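Local coordinates for ABC transporter periplasmic-binding protein YtfQ (Mycobacterium smegmatis, PDB 6HBD) that binds beta-D-galactofuranose in the cleft between its two lobes and probably serves as the solute-binding protein of a sugar ABC transporter, at residues F79-R84 with V101-R106; E60-A65 with T85-V90; G144-V149 with Q205-F210; I125-R130 with V259-L264; A17-F22 with Q72-I77. One frame throughout, in Å; residues are numbered along the deposited sequence.

Contact 1: F79-R84 with V101-R106. With GZL (beta-D-galactofuranose), chain L.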
# COMPACT_ATOMS: atom_id res chain seq x y z
N PHE A 79 -7.47 10.43 -6.86
CA PHE A 79 -7.56 9.00 -7.14
C PHE A 79 -6.28 8.30 -6.73
O PHE A 79 -5.31 8.96 -6.37
CB PHE A 79 -7.85 8.75 -8.64
CG PHE A 79 -6.73 9.06 -9.61
CD1 PHE A 79 -6.40 10.37 -9.93
CD2 PHE A 79 -6.04 8.03 -10.24
CE1 PHE A 79 -5.35 10.65 -10.79
CE2 PHE A 79 -4.98 8.31 -11.11
CZ PHE A 79 -4.65 9.62 -11.38
N SER A 80 -6.30 6.97 -6.77
CA SER A 80 -5.16 6.14 -6.44
C SER A 80 -4.75 5.43 -7.74
O SER A 80 -5.38 4.43 -8.10
CB SER A 80 -5.52 5.14 -5.35
OG SER A 80 -4.59 4.08 -5.32
N PRO A 81 -3.75 5.96 -8.49
CA PRO A 81 -3.37 5.32 -9.76
C PRO A 81 -3.03 3.83 -9.63
O PRO A 81 -1.94 3.48 -9.17
CB PRO A 81 -2.17 6.15 -10.25
CG PRO A 81 -2.04 7.28 -9.36
CD PRO A 81 -2.93 7.15 -8.19
N VAL A 82 -3.99 2.96 -10.01
CA VAL A 82 -3.82 1.50 -9.93
C VAL A 82 -2.42 1.06 -10.40
O VAL A 82 -1.74 0.31 -9.68
CB VAL A 82 -4.96 0.70 -10.61
CG1 VAL A 82 -5.14 1.07 -12.08
CG2 VAL A 82 -4.75 -0.80 -10.46
N VAL A 83 -1.99 1.55 -11.59
CA VAL A 83 -0.66 1.31 -12.18
C VAL A 83 -0.06 2.66 -12.58
O VAL A 83 -0.79 3.63 -12.79
CB VAL A 83 -0.64 0.28 -13.33
CG1 VAL A 83 -0.99 -1.12 -12.82
CG2 VAL A 83 -1.56 0.69 -14.47
N ARG A 84 1.27 2.73 -12.59
CA ARG A 84 1.99 3.97 -12.86
C ARG A 84 1.66 4.65 -14.20
O ARG A 84 1.67 5.88 -14.28
CB ARG A 84 3.51 3.74 -12.81
CG ARG A 84 4.07 3.43 -11.43
CD ARG A 84 5.02 4.50 -10.93
NE ARG A 84 6.06 3.98 -10.04
CZ ARG A 84 7.13 3.28 -10.43
NH1 ARG A 84 7.30 2.95 -11.71
NH2 ARG A 84 8.03 2.88 -9.53
N VAL A 101 -5.64 18.06 -9.39
CA VAL A 101 -5.55 16.62 -9.14
C VAL A 101 -4.66 16.33 -7.94
O VAL A 101 -3.60 16.94 -7.81
CB VAL A 101 -5.07 15.89 -10.41
CG1 VAL A 101 -4.94 14.39 -10.18
CG2 VAL A 101 -6.00 16.17 -11.59
N ILE A 102 -5.09 15.38 -7.06
CA ILE A 102 -4.30 14.92 -5.90
C ILE A 102 -4.17 13.40 -6.04
O ILE A 102 -5.17 12.71 -6.25
CB ILE A 102 -4.88 15.31 -4.50
CG1 ILE A 102 -5.08 16.84 -4.36
CG2 ILE A 102 -3.97 14.77 -3.37
CD1 ILE A 102 -5.94 17.29 -3.15
N LEU A 103 -2.93 12.90 -5.91
CA LEU A 103 -2.64 11.47 -6.01
C LEU A 103 -2.53 10.93 -4.59
O LEU A 103 -1.87 11.58 -3.77
CB LEU A 103 -1.34 11.24 -6.80
CG LEU A 103 -1.49 11.06 -8.33
CD1 LEU A 103 -2.46 12.07 -8.95
CD2 LEU A 103 -0.14 11.10 -9.00
N THR A 104 -3.24 9.82 -4.27
CA THR A 104 -3.23 9.24 -2.93
C THR A 104 -2.76 7.76 -2.99
O THR A 104 -3.22 6.99 -3.83
CB THR A 104 -4.58 9.44 -2.17
OG1 THR A 104 -5.44 8.32 -2.30
CG2 THR A 104 -5.30 10.70 -2.55
N ASP A 105 -1.77 7.42 -2.13
CA ASP A 105 -1.15 6.12 -1.90
C ASP A 105 -0.49 5.42 -3.12
O ASP A 105 0.12 4.37 -2.93
CB ASP A 105 -2.16 5.18 -1.22
CG ASP A 105 -3.36 4.73 -2.01
OD1 ASP A 105 -3.23 3.77 -2.81
OD2 ASP A 105 -4.46 5.30 -1.80
N ARG A 106 -0.56 6.01 -4.32
CA ARG A 106 0.09 5.50 -5.52
C ARG A 106 0.46 6.69 -6.41
O ARG A 106 -0.28 7.66 -6.48
CB ARG A 106 -0.85 4.55 -6.27
CG ARG A 106 -0.55 3.09 -5.97
CD ARG A 106 -1.70 2.16 -6.27
NE ARG A 106 -1.64 0.94 -5.48
CZ ARG A 106 -2.44 -0.11 -5.63
NH1 ARG A 106 -3.39 -0.11 -6.55
NH2 ARG A 106 -2.29 -1.19 -4.87
C6 GZL L . 0.05 1.56 -0.59
C5 GZL L . -1.25 1.16 -1.24
C4 GZL L . -1.35 -0.34 -1.45
C3 GZL L . -1.29 -1.18 -0.18
C2 GZL L . -2.01 -2.44 -0.63
O6 GZL L . 0.17 2.98 -0.58
O5 GZL L . -1.45 1.87 -2.47
O4 GZL L . -2.64 -0.66 -2.01
O3 GZL L . 0.01 -1.49 0.28
C1 GZL L . -3.17 -1.85 -1.41
O2 GZL L . -2.48 -3.25 0.43
O1 GZL L . -3.43 -2.84 -2.34

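Contact 2: E60-A65 with T85-V90. With ZN (zinc ion), chain E.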
# COMPACT_ATOMS: atom_id res chain seq x y z
N GLU A 60 -9.21 1.13 -16.74
CA GLU A 60 -10.15 1.72 -17.70
C GLU A 60 -11.36 2.29 -16.97
O GLU A 60 -11.91 3.29 -17.43
CB GLU A 60 -10.61 0.69 -18.77
CG GLU A 60 -9.52 0.24 -19.74
CD GLU A 60 -8.34 -0.48 -19.13
OE1 GLU A 60 -7.18 -0.14 -19.49
OE2 GLU A 60 -8.56 -1.36 -18.27
N LYS A 61 -11.76 1.68 -15.83
CA LYS A 61 -12.90 2.14 -15.05
C LYS A 61 -12.51 3.32 -14.12
O LYS A 61 -13.39 4.12 -13.78
CB LYS A 61 -13.55 0.96 -14.31
CG LYS A 61 -14.98 1.21 -13.79
CD LYS A 61 -16.07 1.33 -14.88
CE LYS A 61 -17.06 2.46 -14.62
NZ LYS A 61 -17.84 2.26 -13.36
N GLN A 62 -11.21 3.48 -13.77
CA GLN A 62 -10.74 4.66 -13.02
C GLN A 62 -10.72 5.84 -14.00
O GLN A 62 -11.07 6.96 -13.64
CB GLN A 62 -9.30 4.47 -12.48
CG GLN A 62 -9.17 3.57 -11.26
CD GLN A 62 -7.94 3.90 -10.44
OE1 GLN A 62 -6.84 3.36 -10.65
NE2 GLN A 62 -8.09 4.81 -9.49
N ILE A 63 -10.25 5.57 -15.24
CA ILE A 63 -10.18 6.54 -16.35
C ILE A 63 -11.60 7.04 -16.70
O ILE A 63 -11.81 8.24 -16.79
CB ILE A 63 -9.42 5.92 -17.56
CG1 ILE A 63 -7.92 5.87 -17.24
CG2 ILE A 63 -9.69 6.71 -18.85
CD1 ILE A 63 -7.06 5.26 -18.22
N SER A 64 -12.56 6.12 -16.84
CA SER A 64 -13.96 6.47 -17.11
C SER A 64 -14.55 7.32 -15.98
O SER A 64 -15.34 8.24 -16.24
CB SER A 64 -14.80 5.21 -17.27
OG SER A 64 -14.40 4.48 -18.42
N ALA A 65 -14.17 7.01 -14.73
CA ALA A 65 -14.63 7.74 -13.56
C ALA A 65 -14.07 9.15 -13.54
O ALA A 65 -14.80 10.08 -13.21
CB ALA A 65 -14.25 7.00 -12.29
N THR A 85 1.40 3.86 -15.25
CA THR A 85 1.25 4.30 -16.65
C THR A 85 -0.19 4.30 -17.26
O THR A 85 -1.05 3.51 -16.87
CB THR A 85 2.12 3.33 -17.44
OG1 THR A 85 1.50 2.04 -17.32
CG2 THR A 85 3.57 3.28 -16.90
N GLY A 86 -0.41 5.18 -18.23
CA GLY A 86 -1.66 5.29 -19.00
C GLY A 86 -2.63 6.39 -18.62
O GLY A 86 -3.81 6.29 -18.95
N TRP A 87 -2.14 7.46 -17.94
CA TRP A 87 -2.98 8.58 -17.47
C TRP A 87 -2.86 9.88 -18.31
O TRP A 87 -3.63 10.82 -18.09
CB TRP A 87 -2.61 8.90 -16.00
CG TRP A 87 -2.60 7.70 -15.09
CD1 TRP A 87 -1.51 7.05 -14.59
CD2 TRP A 87 -3.75 6.98 -14.64
NE1 TRP A 87 -1.91 5.96 -13.85
CE2 TRP A 87 -3.28 5.89 -13.87
CE3 TRP A 87 -5.13 7.16 -14.79
CZ2 TRP A 87 -4.15 4.97 -13.28
CZ3 TRP A 87 -5.99 6.23 -14.22
CH2 TRP A 87 -5.50 5.16 -13.47
N ASP A 88 -1.87 9.94 -19.23
CA ASP A 88 -1.56 11.10 -20.08
C ASP A 88 -2.75 11.95 -20.47
O ASP A 88 -2.79 13.14 -20.15
CB ASP A 88 -0.84 10.65 -21.36
CG ASP A 88 -0.58 11.82 -22.28
OD1 ASP A 88 0.07 12.79 -21.84
OD2 ASP A 88 -1.06 11.78 -23.45
N ALA A 89 -3.68 11.33 -21.22
CA ALA A 89 -4.86 11.98 -21.77
C ALA A 89 -5.82 12.45 -20.69
O ALA A 89 -6.24 13.62 -20.72
CB ALA A 89 -5.58 11.04 -22.73
N VAL A 90 -6.16 11.56 -19.74
CA VAL A 90 -7.08 11.95 -18.66
C VAL A 90 -6.51 13.07 -17.86
O VAL A 90 -7.28 13.94 -17.49
CB VAL A 90 -7.61 10.85 -17.70
CG1 VAL A 90 -9.07 10.54 -17.98
CG2 VAL A 90 -6.76 9.59 -17.69
ZN ZN E . 0.86 14.25 -22.72

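Contact 3: G144-V149 with Q205-F210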
# COMPACT_ATOMS: atom_id res chain seq x y z
N GLY A 144 24.49 -21.47 6.26
CA GLY A 144 24.02 -21.96 4.97
C GLY A 144 23.10 -20.96 4.32
O GLY A 144 22.79 -19.92 4.91
N PRO A 145 22.65 -21.24 3.08
CA PRO A 145 21.74 -20.30 2.41
C PRO A 145 20.34 -20.28 3.04
O PRO A 145 19.92 -21.27 3.66
CB PRO A 145 21.74 -20.77 0.94
CG PRO A 145 22.08 -22.20 1.00
CD PRO A 145 22.92 -22.42 2.24
N VAL A 146 19.66 -19.12 2.90
CA VAL A 146 18.32 -18.83 3.43
C VAL A 146 17.45 -18.48 2.22
O VAL A 146 17.74 -17.54 1.48
CB VAL A 146 18.40 -17.69 4.48
CG1 VAL A 146 17.04 -17.44 5.13
CG2 VAL A 146 19.44 -18.01 5.55
N ASN A 147 16.40 -19.26 2.03
CA ASN A 147 15.53 -19.17 0.87
C ASN A 147 14.38 -18.24 1.08
O ASN A 147 13.52 -18.52 1.90
CB ASN A 147 15.03 -20.57 0.48
CG ASN A 147 16.05 -21.37 -0.28
OD1 ASN A 147 15.75 -21.90 -1.35
ND2 ASN A 147 17.26 -21.54 0.25
N ILE A 148 14.34 -17.16 0.29
CA ILE A 148 13.29 -16.16 0.38
C ILE A 148 12.36 -16.34 -0.80
O ILE A 148 12.78 -16.50 -1.93
CB ILE A 148 13.84 -14.69 0.49
CG1 ILE A 148 14.65 -14.48 1.80
CG2 ILE A 148 12.71 -13.66 0.44
CD1 ILE A 148 15.70 -13.62 1.68
N VAL A 149 11.08 -16.25 -0.52
CA VAL A 149 10.00 -16.32 -1.49
C VAL A 149 9.38 -14.91 -1.43
O VAL A 149 9.50 -14.28 -0.39
CB VAL A 149 9.03 -17.41 -1.03
CG1 VAL A 149 7.89 -17.59 -2.01
CG2 VAL A 149 9.78 -18.71 -0.84
N GLN A 205 12.97 -26.09 -0.09
CA GLN A 205 13.45 -25.35 1.07
C GLN A 205 12.99 -23.89 0.98
O GLN A 205 13.47 -23.17 0.12
CB GLN A 205 14.99 -25.42 1.14
CG GLN A 205 15.62 -24.79 2.40
CD GLN A 205 17.03 -24.28 2.18
OE1 GLN A 205 17.74 -24.69 1.25
NE2 GLN A 205 17.49 -23.38 3.05
N ILE A 206 12.04 -23.48 1.86
CA ILE A 206 11.51 -22.12 1.97
C ILE A 206 11.76 -21.66 3.44
O ILE A 206 11.11 -22.17 4.36
CB ILE A 206 10.01 -22.05 1.58
CG1 ILE A 206 9.81 -22.34 0.08
CG2 ILE A 206 9.44 -20.67 1.95
CD1 ILE A 206 8.34 -22.48 -0.38
N ASP A 207 12.68 -20.71 3.65
CA ASP A 207 12.98 -20.21 5.00
C ASP A 207 12.05 -19.09 5.44
O ASP A 207 11.62 -19.05 6.60
CB ASP A 207 14.43 -19.71 5.10
CG ASP A 207 15.44 -20.83 5.17
OD1 ASP A 207 15.75 -21.40 4.10
OD2 ASP A 207 15.92 -21.14 6.29
N VAL A 208 11.78 -18.16 4.51
CA VAL A 208 11.01 -16.96 4.76
C VAL A 208 10.26 -16.52 3.50
O VAL A 208 10.72 -16.75 2.39
CB VAL A 208 11.98 -15.87 5.32
CG1 VAL A 208 13.37 -15.98 4.70
CG2 VAL A 208 11.42 -14.43 5.18
N VAL A 209 9.09 -15.89 3.68
CA VAL A 209 8.27 -15.32 2.61
C VAL A 209 8.14 -13.81 2.91
O VAL A 209 7.99 -13.42 4.06
CB VAL A 209 6.90 -16.05 2.38
CG1 VAL A 209 6.54 -16.97 3.53
CG2 VAL A 209 5.74 -15.10 2.04
N PHE A 210 8.26 -12.99 1.88
CA PHE A 210 8.13 -11.56 1.99
C PHE A 210 6.92 -11.19 1.18
O PHE A 210 6.96 -11.19 -0.06
CB PHE A 210 9.38 -10.82 1.48
CG PHE A 210 9.16 -9.34 1.21
CD1 PHE A 210 8.69 -8.49 2.20
CD2 PHE A 210 9.33 -8.82 -0.07
CE1 PHE A 210 8.44 -7.15 1.94
CE2 PHE A 210 9.07 -7.48 -0.33
CZ PHE A 210 8.63 -6.65 0.67

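Contact 4: I125-R130 with V259-L264. With ZN (zinc ion), chain D.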
# COMPACT_ATOMS: atom_id res chain seq x y z
N ILE A 125 9.84 2.20 -0.90
CA ILE A 125 11.20 1.66 -0.96
C ILE A 125 11.65 1.39 0.47
O ILE A 125 12.10 0.29 0.75
CB ILE A 125 12.20 2.58 -1.73
CG1 ILE A 125 11.81 2.72 -3.23
CG2 ILE A 125 13.66 2.07 -1.61
CD1 ILE A 125 11.08 3.91 -3.59
N GLU A 126 11.48 2.34 1.38
CA GLU A 126 11.89 2.08 2.76
C GLU A 126 11.03 1.05 3.45
O GLU A 126 11.57 0.34 4.30
CB GLU A 126 11.96 3.35 3.58
CG GLU A 126 13.40 3.70 3.90
CD GLU A 126 13.84 3.21 5.25
OE1 GLU A 126 14.95 2.65 5.35
OE2 GLU A 126 13.09 3.42 6.22
N GLU A 127 9.72 0.96 3.11
CA GLU A 127 8.89 -0.10 3.67
C GLU A 127 9.56 -1.44 3.30
O GLU A 127 9.83 -2.26 4.18
CB GLU A 127 7.45 -0.05 3.15
CG GLU A 127 6.67 1.12 3.70
CD GLU A 127 5.30 1.33 3.08
OE1 GLU A 127 5.02 0.69 2.04
OE2 GLU A 127 4.51 2.12 3.63
N GLY A 128 9.93 -1.58 2.02
CA GLY A 128 10.68 -2.73 1.51
C GLY A 128 12.06 -2.90 2.12
O GLY A 128 12.39 -3.99 2.57
N ARG A 129 12.88 -1.82 2.18
CA ARG A 129 14.22 -1.88 2.77
C ARG A 129 14.15 -2.31 4.23
O ARG A 129 14.84 -3.25 4.61
CB ARG A 129 14.96 -0.53 2.64
CG ARG A 129 16.37 -0.60 3.26
CD ARG A 129 17.39 0.33 2.63
NE ARG A 129 16.86 1.68 2.44
CZ ARG A 129 16.49 2.23 1.28
NH1 ARG A 129 16.60 1.55 0.14
NH2 ARG A 129 16.01 3.47 1.25
N ARG A 130 13.27 -1.66 5.03
CA ARG A 130 13.07 -2.03 6.44
C ARG A 130 12.73 -3.55 6.60
O ARG A 130 13.26 -4.21 7.52
CB ARG A 130 11.96 -1.18 7.08
CG ARG A 130 12.38 0.26 7.36
CD ARG A 130 11.37 1.05 8.16
NE ARG A 130 11.51 0.77 9.59
CZ ARG A 130 11.12 1.57 10.59
NH1 ARG A 130 10.57 2.76 10.33
NH2 ARG A 130 11.29 1.20 11.85
N VAL A 259 5.60 -4.09 8.70
CA VAL A 259 5.98 -2.70 8.47
C VAL A 259 4.68 -1.99 8.09
O VAL A 259 4.04 -2.37 7.10
CB VAL A 259 7.10 -2.52 7.41
CG1 VAL A 259 7.33 -1.04 7.12
CG2 VAL A 259 8.39 -3.18 7.88
N GLU A 260 4.29 -0.98 8.90
CA GLU A 260 3.06 -0.23 8.79
C GLU A 260 3.00 0.64 7.56
O GLU A 260 3.94 1.38 7.31
CB GLU A 260 2.93 0.69 10.04
CG GLU A 260 1.71 1.61 10.13
CD GLU A 260 1.74 2.41 11.41
OE1 GLU A 260 1.88 3.66 11.36
OE2 GLU A 260 1.66 1.78 12.48
N CYS A 261 1.87 0.62 6.86
CA CYS A 261 1.57 1.55 5.79
C CYS A 261 0.21 2.09 6.21
O CYS A 261 -0.74 1.31 6.31
CB CYS A 261 1.52 0.89 4.42
SG CYS A 261 1.11 2.04 3.08
N ASN A 262 0.13 3.37 6.52
CA ASN A 262 -1.06 3.97 7.11
C ASN A 262 -2.21 4.26 6.12
O ASN A 262 -2.08 5.15 5.27
CB ASN A 262 -0.62 5.22 7.85
CG ASN A 262 -1.59 5.74 8.88
OD1 ASN A 262 -2.81 5.81 8.64
ND2 ASN A 262 -1.02 6.16 10.03
N PRO A 263 -3.38 3.60 6.26
CA PRO A 263 -4.49 3.87 5.33
C PRO A 263 -5.32 5.10 5.62
O PRO A 263 -6.10 5.48 4.75
CB PRO A 263 -5.37 2.62 5.49
CG PRO A 263 -5.16 2.20 6.86
CD PRO A 263 -3.74 2.55 7.22
N LEU A 264 -5.19 5.73 6.80
CA LEU A 264 -6.08 6.81 7.22
C LEU A 264 -5.72 8.21 6.66
O LEU A 264 -5.48 9.19 7.40
CB LEU A 264 -6.18 6.80 8.76
CG LEU A 264 -6.40 5.42 9.44
CD1 LEU A 264 -6.62 5.56 10.93
CD2 LEU A 264 -7.56 4.69 8.86
ZN ZN D . 1.91 3.54 13.75
O HOH W 1 0.00 3.99 14.46

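Contact 5: A17-F22 with Q72-I77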
# COMPACT_ATOMS: atom_id res chain seq x y z
N ALA A 17 -21.24 23.29 -1.01
CA ALA A 17 -19.89 23.16 -0.42
C ALA A 17 -18.92 22.50 -1.42
O ALA A 17 -19.36 22.02 -2.46
CB ALA A 17 -19.96 22.29 0.83
N LEU A 18 -17.62 22.42 -1.05
CA LEU A 18 -16.60 21.78 -1.90
C LEU A 18 -17.06 20.42 -2.43
O LEU A 18 -17.56 19.60 -1.66
CB LEU A 18 -15.28 21.60 -1.15
CG LEU A 18 -14.14 20.95 -1.93
CD1 LEU A 18 -13.60 21.88 -2.98
CD2 LEU A 18 -13.01 20.56 -1.02
N THR A 19 -16.89 20.19 -3.75
CA THR A 19 -17.28 18.94 -4.40
C THR A 19 -16.00 18.20 -4.77
O THR A 19 -15.15 18.76 -5.46
CB THR A 19 -18.18 19.21 -5.61
OG1 THR A 19 -19.23 20.12 -5.25
CG2 THR A 19 -18.75 17.93 -6.20
N LEU A 20 -15.86 16.96 -4.27
CA LEU A 20 -14.67 16.13 -4.49
C LEU A 20 -15.09 14.86 -5.20
O LEU A 20 -16.12 14.30 -4.87
CB LEU A 20 -14.06 15.80 -3.11
CG LEU A 20 -12.66 15.16 -3.01
CD1 LEU A 20 -12.71 13.66 -2.98
CD2 LEU A 20 -11.71 15.68 -4.05
N GLY A 21 -14.31 14.45 -6.19
CA GLY A 21 -14.53 13.20 -6.90
C GLY A 21 -13.37 12.27 -6.60
O GLY A 21 -12.22 12.64 -6.88
N PHE A 22 -13.62 11.11 -5.97
CA PHE A 22 -12.55 10.17 -5.66
C PHE A 22 -12.72 8.91 -6.47
O PHE A 22 -13.80 8.32 -6.42
CB PHE A 22 -12.47 9.83 -4.17
CG PHE A 22 -11.12 9.21 -3.84
CD1 PHE A 22 -10.02 10.01 -3.62
CD2 PHE A 22 -10.93 7.84 -3.90
CE1 PHE A 22 -8.77 9.46 -3.39
CE2 PHE A 22 -9.67 7.29 -3.69
CZ PHE A 22 -8.60 8.10 -3.44
N GLN A 72 -19.33 16.13 -14.69
CA GLN A 72 -20.17 16.54 -13.53
C GLN A 72 -19.81 17.96 -13.03
O GLN A 72 -20.61 18.59 -12.34
CB GLN A 72 -20.09 15.53 -12.38
CG GLN A 72 -20.89 14.26 -12.64
CD GLN A 72 -20.84 13.28 -11.49
OE1 GLN A 72 -21.08 13.63 -10.33
NE2 GLN A 72 -20.53 12.02 -11.79
N GLY A 73 -18.59 18.42 -13.34
CA GLY A 73 -18.14 19.76 -13.00
C GLY A 73 -17.74 19.86 -11.55
O GLY A 73 -18.19 20.77 -10.85
N VAL A 74 -16.89 18.92 -11.10
CA VAL A 74 -16.42 18.89 -9.70
C VAL A 74 -15.34 19.96 -9.50
O VAL A 74 -14.82 20.49 -10.47
CB VAL A 74 -15.97 17.48 -9.22
CG1 VAL A 74 -17.03 16.42 -9.51
CG2 VAL A 74 -14.63 17.06 -9.80
N ASP A 75 -15.05 20.29 -8.24
CA ASP A 75 -14.07 21.32 -7.91
C ASP A 75 -12.64 20.77 -7.86
O ASP A 75 -11.71 21.47 -8.26
CB ASP A 75 -14.45 22.02 -6.58
CG ASP A 75 -15.87 22.60 -6.58
OD1 ASP A 75 -16.26 23.21 -7.61
OD2 ASP A 75 -16.58 22.43 -5.56
N VAL A 76 -12.45 19.54 -7.34
CA VAL A 76 -11.14 18.86 -7.28
C VAL A 76 -11.37 17.38 -7.55
O VAL A 76 -12.44 16.86 -7.24
CB VAL A 76 -10.43 19.08 -5.91
CG1 VAL A 76 -9.15 18.24 -5.79
CG2 VAL A 76 -10.12 20.55 -5.67
N ILE A 77 -10.36 16.70 -8.12
CA ILE A 77 -10.38 15.24 -8.36
C ILE A 77 -9.18 14.61 -7.65
O ILE A 77 -8.10 15.20 -7.58
CB ILE A 77 -10.41 14.87 -9.88
CG1 ILE A 77 -11.79 15.22 -10.48
CG2 ILE A 77 -10.10 13.37 -10.11
CD1 ILE A 77 -11.88 15.26 -12.02

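Contact 1: F79-R84 with V101-R106
D105 OD1 is met by two hydroxyl groups. S80 OG, 2.9 Å from D105 OD1, donates to it from above the carboxylate plane, 39° out. O5 of galactofuranose lies 2.6 Å from D105 OD1. The carboxylate reaches both because D105 CG sits between its own N and carbonyl carbon (chi1 68°). The other oxygen, OD2, takes a bond from T104 OG1 and a salt bridge from R32. The main chain joins in: galactofuranose O6 donates to D105 O at 2.7 Å.

R106 runs extended past P81, the two side chains pointing opposite ways. R106 CD packs 3.2 Å from P81 O, and that oxygen lies near the guanidinium plane at its edge. R106 NH2 ends 2.9 Å from O4 of the sugar.

Behind this polar end the chains run as parallel strands. T104 N donates to F79 O at 3.1 Å, and F79 N to I102 O. The F79 ring lies alongside L103, with F79 CE1 3.7 Å from L103 CD1. V101 CG1 comes to the ring edge. Sugar ligands carried at the C-terminal ends of parallel strands are characteristic of the ligand cleft of periplasmic binding proteins.

Contact 2: E60-A65 with T85-V90
I63 and W87 form the middle of this contact. I63 CG1 lies 3.6 Å from W87 CZ3 and approaches the ring obliquely. The same I63 CG1 is 3.9 Å from V90 CG2, and V90 lies crosswise to I63. A chi1 of -74° turns CG1 of I63 toward W87 and V90, and the extended chi2 (177°) carries CD1 on to the loop. There I63 CD1 rests 3.5 Å from G86 O. The other branch, I63 CG2, meets V90 CG1.

Q62 approaches the same ring from its edge. Q62 CB lies in the ring plane, and Q62 OE1 is 3.6 Å from W87 CH2. The amide stands nearly upright to the indole, with planes 82° apart.

The next shell holds these groups. Q62 OE1 accepts from V82 N, and Q62 NE2 donates to S80 O, so both ends of the amide are tied to the loop of contact 1. W87 NE1 donates to V83 O, which is consistent with holding the indole in this rotation. The F79 ring meets W87 as well.

Further out, D88 OD1 binds a zinc ion at 1.9 Å. D112 is the other protein ligand of this ion.

Helices 59-72 and 88-97 thus meet as neighbours, with W87, from the turn leading into helix 88-97, packed against Q62 and I63 of helix 59-72. This is the helix layer over a parallel sheet, as in the Rossmann-like lobes of periplasmic binding proteins.

Contact 3: G144-V149 with Q205-F210
I148 and V149 pair with V208 and V209 as neighbouring parallel strands in the Rossmann-like sheet of the second lobe. N147 and D207 lie just before these bridges. The short strand axes are 31° apart.

The backbone bonds come first. V149 N donates to V208 O at 3.0 Å, and F210 N to V149 O. N147 O accepts twice, from V208 N and from D207 N. The D207 bond, 2.9 Å from D207 N to N147 O, lies in the carbonyl plane on a lone pair.

Apolar contacts fill both faces. I148 and V208 lie side by side on one, with I148 CG1 3.5 Å from V208 CG1. V149 CG2 meets I206 CG2 at 3.4 Å across the other. V146 CG1 presses on D207 CB.

Polar side chains finish the outer end. The N147 and Q205 amides pack with planes 39° apart, without a hydrogen bond between them. D207 CG is anti to its carbonyl carbon (chi1 -75°), which turns the carboxylate back to N147. N147 N donates almost straight to D207 OD1, which it meets from above the carboxylate plane. Q205 NE2 donates to P145 O and also to D207 OD1, 2.8 Å away, on the syn lone pair of that oxygen.

Contact 4: I125-R130 with V259-L264
E127 and V259 make the close-packed part of this contact. V259 CG1 lies 3.9 Å from E127 CA, and the two side chains cross at a slant. The E127 side chain is extended, with CG anti to the carbonyl carbon (chi1 -72°). This sends the carboxylate along the strand end to C261. E127 OE2 is 3.3 Å from C261 CB and 3.4 Å from C261 SG.

The other flank is looser. V259 CG2 and R130 CB are 4.2 Å apart, and R130 is partly exposed.

E260, though buried, leads off the contact. Its carboxylate binds a zinc ion with both oxygens, E260 OE2 at 2.2 Å from the metal. E291 and a water also bind that ion.

C261 lines the galactofuranose pocket, so E127 stands behind that wall. E127 OE1 makes a salt bridge to R163, which also bonds the sugar. E127 is thus placed as a second-shell group, consistent with orienting R163 toward the sugar. Its OE2 lies close to D290, another acid, a proximity that may raise the proton affinity of one of them, while the R163 salt bridge may offset it.

Contact 5: A17-F22 with Q72-I77
Two neighbouring parallel strands of the first lobe, 19-24 and 76-79, pair here near their N-terminal ends. L20 faces V76 and G21 faces I77.

The first bond uses a side chain. T19 N donates to D75 OD2 at 2.9 Å, on the anti side and 28° out of the carboxylate plane. D75 CG lies anti to the carbonyl carbon (chi1 -55°), which brings the carboxylate over to the backbone of T19. T19 O then accepts from two successive amides. D75 N lies 3.2 Å from T19 O, and V76 N makes a weak bond to the same oxygen. Next, G21 N donates to V76 O at 3.2 Å. The backbone also makes a CA-H...O contact from I77 to G21 O.

The side chains close in around these bonds. L18 and D75 run antiparallel alongside one another, with L18 CD1 3.7 Å from D75 CB. T19 stands perpendicular to V74, and T19 CG2 lies 4.0 Å from V74 CG1. L20 CD2 reaches across to V76, 3.5 Å from V76 O.

G73 ends helix 59-72 in a Schellman motif, and the chain passes from there through V74 and D75 into the strand. V74 and I77 touch that helix. V76, with L18 and F22, touches helix 266-277.

Helices thus lie against both faces of the pair. This is the three-layer alpha/beta/alpha build of a periplasmic binding protein lobe.

How the contacts relate
Contacts 1 to 4 are buried, contact 5 partly. Contacts 1, 2 and 5 belong to one lobe, contact 3 to the other. Contacts 1 and 5 share strand 76-79: contact 5 holds its outer beginning, contact 1 its end at the sugar. I102 N donates to I77 O between them. Contacts 3 and 5 match in chemistry, with centres about 48 Å apart. In each, an aspartate carboxylate accepts from a backbone N of the neighbouring segment and one carbonyl takes two successive amides. Contact 2 is mostly apolar packing; its Q62 amide and W87 N-H bond to the loop of contact 1. Contact 4 reaches the sheet of contact 3 and the pocket, without hydrogen bonds between its segments.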